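Ribonucleoside triphosphate reductase (Lactobacillus leichmannii, PDB 1L1L) catalyses the reduction of ribonucleoside triphosphates to 2'-deoxyribonucleoside triphosphates, as a monomeric, allosterically regulated enzyme that depends on a B12 cofactor. Local coordinates at residues I124-Y129 and K144-P149; P136-K141 and N231-D236; M148-L153 and D303-I308; Q174-D179 and L237-T242. All coordinates share one frame; numbering follows the deposited sequence.

Contact 1. Residues I124-Y129 and K144-P149; sequences IRPQKY and KAVSMP
Gln127 and Ala145 exchange two backbone hydrogen bonds: Ala145 N gives to Gln127 O at 2.8 Å with an N-H...O angle of 168°, and Gln127 N gives to Ala145 O at 3.2 Å. Each carbonyl also meets a CA-H from beside the pair, Lys144 CA at Gln127 O and Pro126 CA at Ala145 O. A type I turn follows, in which Met148 N bonds weakly back to Ala145 O. The Gln127 amide is held at both ends, OE1 by Asn415 and NE2, weakly, by Arg125 O. These residues form a short, weakly bonded two-stranded antiparallel pair that closes a long loop; it follows strand 119-123 and delivers the chain into helix 148-158. Arg125 NH2 forms a salt bridge with Glu403, and its NH1 is hydrogen-bonded to Asn171. At the far end, Tyr129 OH and Ser147 OG form a hydrogen-bonded pair 2.7 Å apart; the phenol also lies within reach of Ser151 OG, and the serine of Asp236. Swung to the far side of CB from its own nitrogen (chi1 -170°), Met148 CG lies over one face of the Tyr129 ring, 4.1 Å from the centroid and 16° off the normal. Ala145 CB meets the edge of the same ring, 4.0 Å from Tyr129 CE1.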
loop_
_atom_site.group_PDB
_atom_site.type_symbol
_atom_site.label_atom_id
_atom_site.label_comp_id
_atom_site.label_asym_id
_atom_site.label_seq_id
_atom_site.Cartn_x
_atom_site.Cartn_y
_atom_site.Cartn_z
ATOM N N ILE A 124 14.540 1.771 -11.955
ATOM C CA ILE A 124 15.849 2.182 -11.462
ATOM C C ILE A 124 16.844 2.300 -12.609
ATOM O O ILE A 124 17.667 1.410 -12.828
ATOM C CB ILE A 124 16.419 1.194 -10.406
ATOM C CG1 ILE A 124 15.412 0.983 -9.277
ATOM C CG2 ILE A 124 17.706 1.758 -9.807
ATOM C CD1 ILE A 124 14.950 2.272 -8.623
ATOM N N ARG A 125 16.736 3.403 -13.345
ATOM C CA ARG A 125 17.624 3.716 -14.455
ATOM C C ARG A 125 17.835 5.225 -14.433
ATOM O O ARG A 125 16.933 5.977 -14.052
ATOM C CB ARG A 125 17.001 3.317 -15.788
ATOM C CG ARG A 125 15.670 3.991 -16.086
ATOM C CD ARG A 125 15.288 3.797 -17.550
ATOM N NE ARG A 125 13.900 4.160 -17.837
ATOM C CZ ARG A 125 12.870 3.317 -17.757
ATOM N NH1 ARG A 125 13.069 2.053 -17.401
ATOM N NH2 ARG A 125 11.642 3.738 -18.038
ATOM N N PRO A 126 19.027 5.693 -14.842
ATOM C CA PRO A 126 19.261 7.140 -14.837
ATOM C C PRO A 126 18.128 7.857 -15.567
ATOM O O PRO A 126 17.681 7.413 -16.623
ATOM C CB PRO A 126 20.603 7.268 -15.551
ATOM C CG PRO A 126 21.313 6.001 -15.111
ATOM C CD PRO A 126 20.229 4.961 -15.286
ATOM N N GLN A 127 17.648 8.951 -14.989
ATOM C CA GLN A 127 16.556 9.711 -15.588
ATOM C C GLN A 127 16.707 11.186 -15.256
ATOM O O GLN A 127 17.449 11.554 -14.345
ATOM C CB GLN A 127 15.198 9.246 -15.031
ATOM C CG GLN A 127 14.804 7.832 -15.358
ATOM C CD GLN A 127 13.490 7.439 -14.702
ATOM O OE1 GLN A 127 12.476 8.121 -14.860
ATOM N NE2 GLN A 127 13.502 6.335 -13.964
ATOM N N LYS A 128 15.981 12.023 -15.986
ATOM C CA LYS A 128 16.002 13.459 -15.737
ATOM C C LYS A 128 14.979 13.753 -14.641
ATOM O O LYS A 128 13.948 13.079 -14.553
ATOM C CB LYS A 128 15.612 14.227 -17.003
ATOM C CG LYS A 128 14.189 13.970 -17.448
ATOM C CD LYS A 128 13.826 14.758 -18.692
ATOM C CE LYS A 128 12.363 14.532 -19.072
ATOM N NZ LYS A 128 11.963 15.279 -20.302
ATOM N N TYR A 129 15.260 14.748 -13.805
ATOM C CA TYR A 129 14.338 15.117 -12.738
ATOM C C TYR A 129 13.152 15.865 -13.331
ATOM O O TYR A 129 12.046 15.852 -12.774
ATOM C CB TYR A 129 15.029 16.014 -11.709
ATOM C CG TYR A 129 15.845 15.268 -10.685
ATOM C CD1 TYR A 129 17.055 14.654 -11.022
ATOM C CD2 TYR A 129 15.398 15.161 -9.368
ATOM C CE1 TYR A 129 17.790 13.950 -10.067
ATOM C CE2 TYR A 129 16.123 14.468 -8.413
ATOM C CZ TYR A 129 17.315 13.860 -8.766
ATOM O OH TYR A 129 17.992 13.145 -7.812
ATOM N N LYS A 144 19.838 14.035 -17.333
ATOM C CA LYS A 144 19.685 12.740 -16.674
ATOM C C LYS A 144 20.701 12.523 -15.555
ATOM O O LYS A 144 21.876 12.866 -15.693
ATOM C CB LYS A 144 19.809 11.612 -17.703
ATOM C CG LYS A 144 18.723 11.622 -18.766
ATOM C CD LYS A 144 18.744 10.339 -19.586
ATOM C CE LYS A 144 17.620 10.313 -20.604
ATOM N NZ LYS A 144 17.529 8.986 -21.274
ATOM N N ALA A 145 20.239 11.943 -14.450
ATOM C CA ALA A 145 21.094 11.684 -13.302
ATOM C C ALA A 145 20.832 10.308 -12.711
ATOM O O ALA A 145 19.694 9.839 -12.683
ATOM C CB ALA A 145 20.873 12.750 -12.241
ATOM N N VAL A 146 21.891 9.668 -12.236
ATOM C CA VAL A 146 21.784 8.348 -11.636
ATOM C C VAL A 146 20.924 8.364 -10.374
ATOM O O VAL A 146 20.279 7.371 -10.043
ATOM C CB VAL A 146 23.171 7.804 -11.267
ATOM C CG1 VAL A 146 23.040 6.495 -10.521
ATOM C CG2 VAL A 146 24.001 7.622 -12.528
ATOM N N SER A 147 20.917 9.500 -9.685
ATOM C CA SER A 147 20.172 9.656 -8.439
ATOM C C SER A 147 18.659 9.844 -8.581
ATOM O O SER A 147 17.923 9.629 -7.623
ATOM C CB SER A 147 20.731 10.850 -7.660
ATOM O OG SER A 147 20.442 12.057 -8.348
ATOM N N MET A 148 18.193 10.240 -9.759
ATOM C CA MET A 148 16.768 10.487 -9.949
ATOM C C MET A 148 15.793 9.418 -9.414
ATOM O O MET A 148 14.979 9.710 -8.537
ATOM C CB MET A 148 16.474 10.774 -11.424
ATOM C CG MET A 148 15.054 11.280 -11.699
ATOM S SD MET A 148 13.768 9.995 -11.474
ATOM C CE MET A 148 12.282 10.871 -12.072
ATOM N N PRO A 149 15.858 8.178 -9.926
ATOM C CA PRO A 149 14.934 7.142 -9.436
ATOM C C PRO A 149 14.989 6.896 -7.938
ATOM O O PRO A 149 13.981 6.525 -7.326
ATOM C CB PRO A 149 15.332 5.906 -10.240
ATOM C CG PRO A 149 16.806 6.132 -10.488
ATOM C CD PRO A 149 16.838 7.598 -10.859
HETATM O O HOH W 1 16.124 7.297 -18.589
#

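Contact 2. Residues P136-K141 and N231-D236; sequences PSYLGK and NALLID
Tyr138 reaches across to Asp236 and Leu233, and these three residues bury most of the surface in the contact. The tyrosine is the third residue of a type I beta turn, Pro136 to Leu139, in the loop between strands 127-128 and 144-145. The turn docks on the last part of helix 224-236, which belongs to the B12-dependent reductase insertion domain. The turn's own bond, Leu139 N to Pro136 O, measures 3.1 Å. The Tyr138 side chain leaves with CG between the backbone N and carbonyl carbon (chi1 53°), and in this pose one ring face lies against Pro136 CB while the hydroxyl extends to the helix. Tyr138 OH donates to Asp236 OD2 at 2.5 Å, a very short separation whose exact value deserves caution. The ring and carboxylate planes stand 87° apart, and OD2 lies near the ring plane, at its edge. Ser147 OG bonds that oxygen too. A second acceptor crowds it, since Ala232 O lies 3.1 Å from Asp236 OD2, and the two hydroxyls may partly offset this closeness. Asp236 is fixed through its main chain as well, its N bonding to Ala232 O one helical turn back. Leu233 supplies the apolar part: its CD1 comes obliquely to the ring, 3.5 Å from Tyr138 CE2, and its other neighbours include Leu250 and Leu252 of strand 249-253. Beside the hydroxyl the turn and helix meet through small groups, with Pro136 CG 4.3 Å from Ala232 CB.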
loop_
_atom_site.group_PDB
_atom_site.type_symbol
_atom_site.label_atom_id
_atom_site.label_comp_id
_atom_site.label_asym_id
_atom_site.label_seq_id
_atom_site.Cartn_x
_atom_site.Cartn_y
_atom_site.Cartn_z
ATOM N N PRO A 136 18.014 18.833 -8.025
ATOM C CA PRO A 136 19.360 19.165 -7.542
ATOM C C PRO A 136 19.887 20.443 -8.202
ATOM O O PRO A 136 19.683 20.662 -9.397
ATOM C CB PRO A 136 20.171 17.931 -7.923
ATOM C CG PRO A 136 19.152 16.821 -7.798
ATOM C CD PRO A 136 17.952 17.436 -8.490
ATOM N N SER A 137 20.553 21.279 -7.413
ATOM C CA SER A 137 21.099 22.544 -7.896
ATOM C C SER A 137 22.123 22.371 -9.014
ATOM O O SER A 137 22.220 23.203 -9.911
ATOM C CB SER A 137 21.754 23.301 -6.741
ATOM O OG SER A 137 22.863 22.574 -6.236
ATOM N N TYR A 138 22.887 21.290 -8.948
ATOM C CA TYR A 138 23.920 21.023 -9.939
ATOM C C TYR A 138 23.373 20.388 -11.210
ATOM O O TYR A 138 24.125 20.107 -12.141
ATOM C CB TYR A 138 24.980 20.109 -9.328
ATOM C CG TYR A 138 24.396 18.853 -8.729
ATOM C CD1 TYR A 138 23.799 17.880 -9.537
ATOM C CD2 TYR A 138 24.409 18.647 -7.352
ATOM C CE1 TYR A 138 23.230 16.737 -8.986
ATOM C CE2 TYR A 138 23.841 17.507 -6.794
ATOM C CZ TYR A 138 23.255 16.559 -7.616
ATOM O OH TYR A 138 22.693 15.432 -7.062
ATOM N N LEU A 139 22.065 20.163 -11.249
ATOM C CA LEU A 139 21.446 19.538 -12.412
ATOM C C LEU A 139 20.516 20.426 -13.207
ATOM O O LEU A 139 19.754 21.211 -12.646
ATOM C CB LEU A 139 20.662 18.292 -11.996
ATOM C CG LEU A 139 21.443 17.019 -11.694
ATOM C CD1 LEU A 139 20.480 15.945 -11.214
ATOM C CD2 LEU A 139 22.181 16.557 -12.937
ATOM N N GLY A 140 20.581 20.289 -14.525
ATOM C CA GLY A 140 19.692 21.043 -15.383
ATOM C C GLY A 140 18.386 20.277 -15.310
ATOM O O GLY A 140 18.349 19.177 -14.758
ATOM N N LYS A 141 17.315 20.829 -15.856
ATOM C CA LYS A 141 16.039 20.143 -15.801
ATOM C C LYS A 141 16.067 18.857 -16.625
ATOM O O LYS A 141 15.864 17.764 -16.095
ATOM C CB LYS A 141 14.929 21.065 -16.305
ATOM C CG LYS A 141 13.673 21.030 -15.461
ATOM C CD LYS A 141 13.585 22.226 -14.530
ATOM C CE LYS A 141 13.276 23.498 -15.309
ATOM N NZ LYS A 141 13.055 24.654 -14.400
ATOM N N ASN A 231 21.002 12.848 -0.394
ATOM C CA ASN A 231 21.293 11.502 -0.869
ATOM C C ASN A 231 21.549 11.609 -2.369
ATOM O O ASN A 231 22.380 10.882 -2.920
ATOM C CB ASN A 231 20.110 10.565 -0.591
ATOM C CG ASN A 231 20.346 9.157 -1.109
ATOM O OD1 ASN A 231 21.273 8.470 -0.677
ATOM N ND2 ASN A 231 19.503 8.721 -2.037
ATOM N N ALA A 232 20.843 12.534 -3.020
ATOM C CA ALA A 232 20.993 12.752 -4.459
ATOM C C ALA A 232 22.398 13.262 -4.785
ATOM O O ALA A 232 23.009 12.853 -5.783
ATOM C CB ALA A 232 19.945 13.750 -4.959
ATOM N N LEU A 233 22.895 14.157 -3.933
ATOM C CA LEU A 233 24.231 14.728 -4.090
ATOM C C LEU A 233 25.273 13.622 -3.918
ATOM O O LEU A 233 26.145 13.440 -4.769
ATOM C CB LEU A 233 24.456 15.828 -3.042
ATOM C CG LEU A 233 25.859 16.441 -2.954
ATOM C CD1 LEU A 233 26.244 17.029 -4.302
ATOM C CD2 LEU A 233 25.890 17.510 -1.852
ATOM N N LEU A 234 25.167 12.885 -2.814
ATOM C CA LEU A 234 26.078 11.783 -2.518
ATOM C C LEU A 234 26.184 10.785 -3.675
ATOM O O LEU A 234 27.282 10.348 -4.034
ATOM C CB LEU A 234 25.622 11.036 -1.266
ATOM C CG LEU A 234 26.413 9.759 -0.976
ATOM C CD1 LEU A 234 27.891 10.106 -0.764
ATOM C CD2 LEU A 234 25.846 9.064 0.245
ATOM N N ILE A 235 25.039 10.414 -4.243
ATOM C CA ILE A 235 25.012 9.472 -5.349
ATOM C C ILE A 235 25.620 10.052 -6.630
ATOM O O ILE A 235 26.524 9.455 -7.223
ATOM C CB ILE A 235 23.563 9.013 -5.653
ATOM C CG1 ILE A 235 23.030 8.156 -4.501
ATOM C CG2 ILE A 235 23.530 8.233 -6.950
ATOM C CD1 ILE A 235 21.536 7.837 -4.603
ATOM N N ASP A 236 25.131 11.213 -7.052
ATOM C CA ASP A 236 25.614 11.837 -8.278
ATOM C C ASP A 236 27.118 12.172 -8.308
ATOM O O ASP A 236 27.686 12.360 -9.391
ATOM C CB ASP A 236 24.797 13.101 -8.601
ATOM C CG ASP A 236 23.354 12.794 -9.023
ATOM O OD1 ASP A 236 23.126 11.776 -9.703
ATOM O OD2 ASP A 236 22.445 13.587 -8.693
#

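Contact 3. Residues M148-L153 and D303-I308; sequences MPFSFL and DICNLI. Unlike the reference sequence in segment 148-153: Phe152 (reference Cys).
Phe150 is the main bump of this interface: its ring enters a hollow on helix 298-313 lined by Ile304, Cys305 and Ile308. With CG anti to the carbonyl carbon (chi1 -60°), the ring tilts toward that helix although its CB does not point straight at it. Its CD1-CE1 side then rests on the CG2 methyl of Ile304, 3.6 Å from Phe150 CD1, the two side chains crossing at about a right angle. Cys305 SG approaches the same side obliquely, 3.9 Å from Phe150 CE1, in a sulfur-aromatic contact. One turn further along, Leu153 fills the next recess: its CD2 sits 3.8 Å from Ile308 CG2, and its CD1 lies 4.2 Å from Cys305 SG. Ile308 answers from the opposite helix, CD1 reaching back to Phe150 CB at 4.1 Å. The segment axes approach to 10.4 Å, a gap that the side chains of Phe150, Leu153, Ile304 and Ile308 span. The helices run nearly side by side, N-to-C directions 28° apart. Each leads into one of two neighbouring parallel strands, helix 148-158 into 162-166 and helix 298-313 into 322-327, and such side-by-side helices are characteristic of the beta-alpha-beta crossovers of this enzyme's ten-stranded alpha/beta barrel.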
loop_
_atom_site.group_PDB
_atom_site.type_symbol
_atom_site.label_atom_id
_atom_site.label_comp_id
_atom_site.label_asym_id
_atom_site.label_seq_id
_atom_site.Cartn_x
_atom_site.Cartn_y
_atom_site.Cartn_z
ATOM N N MET A 148 18.193 10.240 -9.759
ATOM C CA MET A 148 16.768 10.487 -9.949
ATOM C C MET A 148 15.793 9.418 -9.414
ATOM O O MET A 148 14.979 9.710 -8.537
ATOM C CB MET A 148 16.474 10.774 -11.424
ATOM C CG MET A 148 15.054 11.280 -11.699
ATOM S SD MET A 148 13.768 9.995 -11.474
ATOM C CE MET A 148 12.282 10.871 -12.072
ATOM N N PRO A 149 15.858 8.178 -9.926
ATOM C CA PRO A 149 14.934 7.142 -9.436
ATOM C C PRO A 149 14.989 6.896 -7.938
ATOM O O PRO A 149 13.981 6.525 -7.326
ATOM C CB PRO A 149 15.332 5.906 -10.240
ATOM C CG PRO A 149 16.806 6.132 -10.488
ATOM C CD PRO A 149 16.838 7.598 -10.859
ATOM N N PHE A 150 16.160 7.101 -7.342
ATOM C CA PHE A 150 16.320 6.892 -5.910
ATOM C C PHE A 150 15.691 8.050 -5.152
ATOM O O PHE A 150 15.165 7.869 -4.046
ATOM C CB PHE A 150 17.802 6.795 -5.539
ATOM C CG PHE A 150 18.520 5.662 -6.213
ATOM C CD1 PHE A 150 18.385 4.359 -5.740
ATOM C CD2 PHE A 150 19.305 5.896 -7.332
ATOM C CE1 PHE A 150 19.025 3.295 -6.375
ATOM C CE2 PHE A 150 19.952 4.836 -7.982
ATOM C CZ PHE A 150 19.811 3.534 -7.504
ATOM N N SER A 151 15.772 9.239 -5.743
ATOM C CA SER A 151 15.193 10.427 -5.122
ATOM C C SER A 151 13.675 10.303 -5.126
ATOM O O SER A 151 13.010 10.694 -4.156
ATOM C CB SER A 151 15.606 11.689 -5.881
ATOM O OG SER A 151 16.992 11.937 -5.720
ATOM N N PHE A 152 13.143 9.776 -6.227
ATOM C CA PHE A 152 11.702 9.587 -6.380
ATOM C C PHE A 152 11.228 8.619 -5.304
ATOM O O PHE A 152 10.281 8.898 -4.560
ATOM C CB PHE A 152 11.376 9.007 -7.758
ATOM C CG PHE A 152 9.908 8.788 -7.980
ATOM C CD1 PHE A 152 9.089 9.842 -8.398
ATOM C CD2 PHE A 152 9.320 7.563 -7.681
ATOM C CE1 PHE A 152 7.709 9.676 -8.508
ATOM C CE2 PHE A 152 7.940 7.390 -7.785
ATOM C CZ PHE A 152 7.136 8.446 -8.197
ATOM N N LEU A 153 11.891 7.466 -5.227
ATOM C CA LEU A 153 11.531 6.471 -4.227
ATOM C C LEU A 153 11.639 7.026 -2.801
ATOM O O LEU A 153 10.725 6.846 -1.987
ATOM C CB LEU A 153 12.419 5.232 -4.379
ATOM C CG LEU A 153 12.261 4.129 -3.334
ATOM C CD1 LEU A 153 12.158 2.795 -4.019
ATOM C CD2 LEU A 153 13.441 4.160 -2.394
ATOM N N ASP A 303 19.967 -2.893 -2.950
ATOM C CA ASP A 303 20.479 -2.623 -1.604
ATOM C C ASP A 303 20.334 -1.129 -1.264
ATOM O O ASP A 303 19.958 -0.773 -0.154
ATOM C CB ASP A 303 21.963 -3.016 -1.478
ATOM C CG ASP A 303 22.165 -4.475 -1.071
ATOM O OD1 ASP A 303 21.277 -5.040 -0.391
ATOM O OD2 ASP A 303 23.236 -5.046 -1.411
ATOM N N ILE A 304 20.646 -0.259 -2.216
ATOM C CA ILE A 304 20.538 1.170 -1.968
ATOM C C ILE A 304 19.069 1.505 -1.672
ATOM O O ILE A 304 18.778 2.197 -0.704
ATOM C CB ILE A 304 21.058 1.979 -3.174
ATOM C CG1 ILE A 304 22.595 1.876 -3.232
ATOM C CG2 ILE A 304 20.648 3.437 -3.064
ATOM C CD1 ILE A 304 23.200 2.491 -4.484
ATOM N N CYS A 305 18.153 0.991 -2.491
ATOM C CA CYS A 305 16.721 1.236 -2.270
ATOM C C CYS A 305 16.296 0.717 -0.905
ATOM O O CYS A 305 15.505 1.356 -0.200
ATOM C CB CYS A 305 15.882 0.561 -3.349
ATOM S SG CYS A 305 16.015 1.343 -4.937
ATOM N N ASN A 306 16.824 -0.444 -0.526
ATOM C CA ASN A 306 16.507 -1.032 0.762
ATOM C C ASN A 306 17.033 -0.184 1.910
ATOM O O ASN A 306 16.355 -0.029 2.925
ATOM C CB ASN A 306 17.105 -2.439 0.889
ATOM C CG ASN A 306 16.454 -3.454 -0.046
ATOM O OD1 ASN A 306 16.809 -4.641 -0.017
ATOM N ND2 ASN A 306 15.501 -3.001 -0.884
ATOM N N LEU A 307 18.255 0.332 1.760
ATOM C CA LEU A 307 18.882 1.156 2.793
ATOM C C LEU A 307 18.052 2.424 3.004
ATOM O O LEU A 307 17.905 2.906 4.126
ATOM C CB LEU A 307 20.306 1.537 2.381
ATOM C CG LEU A 307 21.339 0.399 2.434
ATOM C CD1 LEU A 307 22.666 0.841 1.801
ATOM C CD2 LEU A 307 21.542 -0.019 3.881
ATOM N N ILE A 308 17.531 2.947 1.906
ATOM C CA ILE A 308 16.691 4.142 1.945
ATOM C C ILE A 308 15.402 3.813 2.708
ATOM O O ILE A 308 15.031 4.508 3.669
ATOM C CB ILE A 308 16.368 4.617 0.506
ATOM C CG1 ILE A 308 17.655 5.097 -0.176
ATOM C CG2 ILE A 308 15.311 5.742 0.532
ATOM C CD1 ILE A 308 17.491 5.522 -1.630
#

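Contact 4. Residues Q174-D179 and L237-T242; sequences QIPRVD and LHFAQT
Ile175 opens the contact by laying its CG2 methyl near the Phe239 ring, 4.1 Å from CE2. Pro176 follows with the tighter approach: its CG lies 3.3 Å from Phe239 CD2, coming obliquely, and its pyrrolidine and the phenylalanine side chain cross at about a right angle. The Pro176 carbonyl meets that ring differently, in its plane and at its edge, with O 3.3 Å from Phe239 CE2. Phe239 gets there by holding CG anti to its carbonyl carbon (chi1 -51°), which brings the ring nearer to the proline than its CB direction alone would suggest. Pro176 CG also touches Gln241 OE1, at roughly a right angle to the ring contact, while Gln241 NE2 makes a weak bond to Lys144 O. Arg177 turns outward, and its NE forms a long charge pair with Asp179 OD2, without any guanidinium N-H directed at the carboxylate. Val178 lies alongside His238, both side chains pointing the same way, with CG1 at the imidazole edge 4.0 Å from CD2. The two ring nitrogens are engaged elsewhere, ND1 by Leu234 O and NE2 by Asn289. Asp179 ends the segment as an acceptor: Ala240 N, at the start of the short 3-10 segment 240-241, lies 3.1 Å from Asp179 OD1. The bond meets the oxygen on its anti side and is moderately bent, with an N-H...O angle of 149°. The contact thus joins the loops before strands 183-187 and 249-253 through an apolar proline-phenylalanine core flanked by a neutral amide donor, and Arg177 probably adds a weak charge pairing to Asp179.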
loop_
_atom_site.group_PDB
_atom_site.type_symbol
_atom_site.label_atom_id
_atom_site.label_comp_id
_atom_site.label_asym_id
_atom_site.label_seq_id
_atom_site.Cartn_x
_atom_site.Cartn_y
_atom_site.Cartn_z
ATOM N N GLN A 174 21.874 0.315 -17.717
ATOM C CA GLN A 174 21.823 1.716 -18.120
ATOM C C GLN A 174 22.588 2.617 -17.158
ATOM O O GLN A 174 22.845 3.777 -17.458
ATOM C CB GLN A 174 20.374 2.189 -18.215
ATOM C CG GLN A 174 19.576 1.526 -19.317
ATOM C CD GLN A 174 18.217 2.172 -19.506
ATOM O OE1 GLN A 174 18.120 3.372 -19.761
ATOM N NE2 GLN A 174 17.157 1.376 -19.381
ATOM N N ILE A 175 22.947 2.075 -16.002
ATOM C CA ILE A 175 23.688 2.836 -15.006
ATOM C C ILE A 175 25.183 2.772 -15.332
ATOM O O ILE A 175 25.761 1.686 -15.421
ATOM C CB ILE A 175 23.464 2.270 -13.590
ATOM C CG1 ILE A 175 21.971 2.333 -13.235
ATOM C CG2 ILE A 175 24.289 3.060 -12.574
ATOM C CD1 ILE A 175 21.661 1.822 -11.844
ATOM N N PRO A 176 25.823 3.941 -15.503
ATOM C CA PRO A 176 27.250 4.081 -15.824
ATOM C C PRO A 176 28.212 3.526 -14.779
ATOM O O PRO A 176 27.822 3.225 -13.652
ATOM C CB PRO A 176 27.413 5.586 -16.011
ATOM C CG PRO A 176 26.393 6.146 -15.061
ATOM C CD PRO A 176 25.198 5.263 -15.325
ATOM N N ARG A 177 29.479 3.390 -15.159
ATOM C CA ARG A 177 30.476 2.878 -14.234
ATOM C C ARG A 177 30.659 3.843 -13.068
ATOM O O ARG A 177 30.604 5.053 -13.247
ATOM C CB ARG A 177 31.815 2.677 -14.954
ATOM C CG ARG A 177 32.214 3.835 -15.860
ATOM C CD ARG A 177 33.658 3.691 -16.351
ATOM N NE ARG A 177 33.984 4.654 -17.406
ATOM C CZ ARG A 177 35.203 4.840 -17.911
ATOM N NH1 ARG A 177 36.231 4.133 -17.455
ATOM N NH2 ARG A 177 35.396 5.725 -18.885
ATOM N N VAL A 178 30.869 3.303 -11.872
ATOM C CA VAL A 178 31.088 4.138 -10.698
ATOM C C VAL A 178 32.474 4.769 -10.864
ATOM O O VAL A 178 33.487 4.152 -10.537
ATOM C CB VAL A 178 31.056 3.303 -9.392
ATOM C CG1 VAL A 178 31.236 4.212 -8.187
ATOM C CG2 VAL A 178 29.736 2.536 -9.286
ATOM N N ASP A 179 32.499 5.999 -11.373
ATOM C CA ASP A 179 33.738 6.734 -11.622
ATOM C C ASP A 179 34.592 7.166 -10.434
ATOM O O ASP A 179 35.822 7.141 -10.532
ATOM C CB ASP A 179 33.437 7.967 -12.473
ATOM C CG ASP A 179 33.186 7.624 -13.921
ATOM O OD1 ASP A 179 32.659 8.488 -14.653
ATOM O OD2 ASP A 179 33.525 6.495 -14.336
ATOM N N LEU A 237 27.758 12.241 -7.141
ATOM C CA LEU A 237 29.188 12.553 -7.080
ATOM C C LEU A 237 30.054 11.344 -7.415
ATOM O O LEU A 237 31.283 11.442 -7.465
ATOM C CB LEU A 237 29.579 13.066 -5.694
ATOM C CG LEU A 237 29.164 14.490 -5.319
ATOM C CD1 LEU A 237 29.710 14.810 -3.936
ATOM C CD2 LEU A 237 29.696 15.482 -6.351
ATOM N N HIS A 238 29.417 10.198 -7.627
ATOM C CA HIS A 238 30.153 8.991 -7.956
ATOM C C HIS A 238 30.273 8.833 -9.468
ATOM O O HIS A 238 30.959 7.929 -9.941
ATOM C CB HIS A 238 29.449 7.754 -7.375
ATOM C CG HIS A 238 29.645 7.569 -5.901
ATOM N ND1 HIS A 238 29.019 8.356 -4.959
ATOM C CD2 HIS A 238 30.394 6.679 -5.208
ATOM C CE1 HIS A 238 29.372 7.958 -3.750
ATOM N NE2 HIS A 238 30.207 6.942 -3.873
ATOM N N PHE A 239 29.617 9.717 -10.218
ATOM C CA PHE A 239 29.617 9.637 -11.676
ATOM C C PHE A 239 30.075 10.913 -12.381
ATOM O O PHE A 239 29.538 12.001 -12.160
ATOM C CB PHE A 239 28.217 9.238 -12.166
ATOM C CG PHE A 239 27.661 8.019 -11.471
ATOM C CD1 PHE A 239 27.139 8.111 -10.179
ATOM C CD2 PHE A 239 27.708 6.768 -12.083
ATOM C CE1 PHE A 239 26.675 6.977 -9.509
ATOM C CE2 PHE A 239 27.250 5.628 -11.423
ATOM C CZ PHE A 239 26.733 5.731 -10.134
ATOM N N ALA A 240 31.071 10.762 -13.248
ATOM C CA ALA A 240 31.634 11.888 -13.985
ATOM C C ALA A 240 30.605 12.771 -14.684
ATOM O O ALA A 240 30.757 13.989 -14.727
ATOM C CB ALA A 240 32.654 11.379 -15.001
ATOM N N GLN A 241 29.561 12.158 -15.232
ATOM C CA GLN A 241 28.517 12.892 -15.945
ATOM C C GLN A 241 27.895 14.008 -15.110
ATOM O O GLN A 241 27.435 15.018 -15.648
ATOM C CB GLN A 241 27.417 11.926 -16.382
ATOM C CG GLN A 241 26.635 11.332 -15.218
ATOM C CD GLN A 241 25.623 10.298 -15.665
ATOM O OE1 GLN A 241 25.990 9.214 -16.114
ATOM N NE2 GLN A 241 24.340 10.631 -15.550
ATOM N N THR A 242 27.873 13.815 -13.795
ATOM C CA THR A 242 27.299 14.797 -12.882
ATOM C C THR A 242 28.335 15.245 -11.857
ATOM O O THR A 242 27.996 15.570 -10.718
ATOM C CB THR A 242 26.076 14.217 -12.133
ATOM O OG1 THR A 242 26.412 12.937 -11.588
ATOM C CG2 THR A 242 24.900 14.063 -13.073
#

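Contacts 1 and 2 have centres about 10 Å apart and meet in one polar cluster. The segments of contacts 1 and 3 overlap at Met148 and Pro149, which take part across contact 1, and the two centres are about 11 Å apart. Contact 4 also lies about 11 Å from contact 1, centre to centre. It is about 12 Å from contact 2, to which the bond of Thr242 OG1 to Asp236 O links it. From contact 3 its nearest atoms are about 5 Å away, without touching. Strand 119-123, which runs directly into contact 1, begins at Cys119, disulfide-bonded to Cys419; as in related reductases, this is probably the redox-active pair of the active site.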